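Phosphoribosylaminoimidazole carboxylase (Bombyx mori, PDB 4JA0) is a bifunctional enzyme of purine biosynthesis that probably joins AIR carboxylase and SAICAR synthetase activities in one polypeptide. Local coordinates at residues G198-T201 with I205-A208. Numbering follows the deposited sequence.
With SO4 (sulfate ion), chain H.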
ATOM      1  N   GLY A 198     -38.022 -20.956 -33.309  1.00  7.34           N
ATOM      2  CA  GLY A 198     -39.243 -20.204 -33.553  1.00  7.27           C
ATOM      3  C   GLY A 198     -39.274 -19.018 -32.606  1.00  7.00           C
ATOM      4  O   GLY A 198     -38.476 -18.964 -31.672  1.00  7.59           O
ATOM      5  N   VAL A 199     -40.184 -18.073 -32.834  1.00 12.58           N
ATOM      6  CA  VAL A 199     -40.321 -16.902 -31.961  1.00 15.71           C
ATOM      7  C   VAL A 199     -41.677 -16.986 -31.259  1.00 19.09           C
ATOM      8  O   VAL A 199     -42.722 -17.112 -31.921  1.00 16.88           O
ATOM      9  CB  VAL A 199     -40.195 -15.564 -32.750  1.00  5.83           C
ATOM     10  CG1 VAL A 199     -40.339 -14.375 -31.819  1.00  8.68           C
ATOM     11  CG2 VAL A 199     -38.879 -15.507 -33.504  1.00  2.01           C
ATOM     12  N   ASP A 200     -41.659 -16.935 -29.925  1.00 17.99           N
ATOM     13  CA  ASP A 200     -42.888 -17.092 -29.141  1.00 14.05           C
ATOM     14  C   ASP A 200     -43.708 -15.822 -29.171  1.00 14.61           C
ATOM     15  O   ASP A 200     -43.298 -14.842 -29.798  1.00  7.68           O
ATOM     16  CB  ASP A 200     -42.616 -17.576 -27.700  1.00 15.19           C
ATOM     17  CG  ASP A 200     -41.985 -16.503 -26.791  1.00 39.22           C
ATOM     18  OD1 ASP A 200     -41.815 -15.326 -27.197  1.00 21.95           O
ATOM     19  OD2 ASP A 200     -41.650 -16.855 -25.636  1.00 49.24           O
ATOM     20  N   THR A 201     -44.862 -15.850 -28.509  1.00 17.99           N
ATOM     21  CA  THR A 201     -45.763 -14.709 -28.484  1.00 15.01           C
ATOM     22  C   THR A 201     -45.083 -13.459 -27.937  1.00 21.06           C
ATOM     23  O   THR A 201     -45.324 -12.351 -28.421  1.00 29.55           O
ATOM     24  CB  THR A 201     -47.013 -15.009 -27.652  1.00  8.85           C
ATOM     25  N   ILE A 205     -36.870 -16.066 -28.682  1.00  6.12           N
ATOM     26  CA  ILE A 205     -36.481 -17.155 -29.570  1.00 10.48           C
ATOM     27  C   ILE A 205     -36.342 -18.476 -28.817  1.00  9.24           C
ATOM     28  O   ILE A 205     -35.522 -18.607 -27.903  1.00  8.47           O
ATOM     29  CB  ILE A 205     -35.168 -16.829 -30.310  1.00  3.90           C
ATOM     30  CG1 ILE A 205     -35.356 -15.594 -31.186  1.00  2.02           C
ATOM     31  CG2 ILE A 205     -34.729 -18.011 -31.173  1.00  3.31           C
ATOM     32  CD1 ILE A 205     -34.133 -15.251 -32.006  1.00  2.55           C
ATOM     33  N   VAL A 206     -37.135 -19.464 -29.207  1.00  3.35           N
ATOM     34  CA  VAL A 206     -37.106 -20.739 -28.507  1.00  8.15           C
ATOM     35  C   VAL A 206     -36.652 -21.864 -29.443  1.00  5.46           C
ATOM     36  O   VAL A 206     -36.895 -21.807 -30.654  1.00  9.05           O
ATOM     37  CB  VAL A 206     -38.488 -21.069 -27.857  1.00  7.57           C
ATOM     38  CG1 VAL A 206     -38.886 -19.999 -26.833  1.00  0.00           C
ATOM     39  CG2 VAL A 206     -39.549 -21.177 -28.910  1.00 18.61           C
ATOM     40  N   LEU A 207     -35.952 -22.854 -28.889  1.00  7.56           N
ATOM     41  CA  LEU A 207     -35.602 -24.066 -29.637  1.00  7.03           C
ATOM     42  C   LEU A 207     -36.886 -24.860 -29.784  1.00 10.12           C
ATOM     43  O   LEU A 207     -37.503 -25.229 -28.778  1.00 11.29           O
ATOM     44  CB  LEU A 207     -34.555 -24.873 -28.879  1.00  4.22           C
ATOM     45  CG  LEU A 207     -34.227 -26.221 -29.490  1.00  4.49           C
ATOM     46  CD1 LEU A 207     -33.462 -26.046 -30.778  1.00  4.94           C
ATOM     47  CD2 LEU A 207     -33.432 -27.051 -28.504  1.00 10.54           C
ATOM     48  N   ALA A 208     -37.296 -25.146 -31.013  1.00  7.07           N
ATOM     49  CA  ALA A 208     -38.710 -25.424 -31.186  1.00 10.67           C
ATOM     50  C   ALA A 208     -39.154 -26.588 -32.053  1.00 16.95           C
ATOM     51  O   ALA A 208     -40.354 -26.894 -32.095  1.00 27.93           O
ATOM     52  CB  ALA A 208     -39.385 -24.161 -31.663  1.00  9.73           C
TER
HETATM   53  S   SO4 H 504     -33.968 -15.028 -25.990  1.00106.59           S
HETATM   54  O1  SO4 H 504     -34.609 -14.389 -27.140  1.00 23.24           O
HETATM   55  O2  SO4 H 504     -34.115 -14.165 -24.820  1.00 87.68           O
HETATM   56  O3  SO4 H 504     -34.565 -16.353 -25.703  1.00 12.49           O
HETATM   57  O4  SO4 H 504     -32.546 -15.138 -26.315  1.00 44.06           O
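Gly198 O takes the amide hydrogen of Val206 at 2.9 Å from Val206 N, with 164° at the hydrogen, and Ile205 CA adds a CA-H...O contact to Gly198 O at 3.4 Å. The return bond, from Gly198 N to Val206 O, measures 3.0 Å and is just as straight, which identifies Gly198 and Val206 as an antiparallel hydrogen-bonded pair. Val206 CG2, placed between its own backbone N and carbonyl carbon, lies 3.7 Å from Gly198 O. Val199 and Ile205 form the next, non-hydrogen-bonded pair; their side chains share one face of the sheet, where Val199 CG2 packs on Ile205 CG1 at 4.2 Å and both residues touch Leu158. These pairings define the end of a beta hairpin, strand 188-200 turning back into strand 205-207, in the antiparallel sheet of the SAICAR synthetase region. The short strand axes run at 123°, a marked twist from antiparallel, yet approach to 4.7 Å. At the turn, Asp200 OD1 accepts a hydrogen bond from Ser204 N. Ile205 N, turned away from strand 188-200 as its non-hydrogen-bonded pairing requires, donates at 3.2 Å, 171° at the hydrogen, to O1 of a sulfate ion that probably comes from the crystallisation liquor. Farther along, Ala208 CB approaches Gly198 N and also rests on Cys94 and Met96.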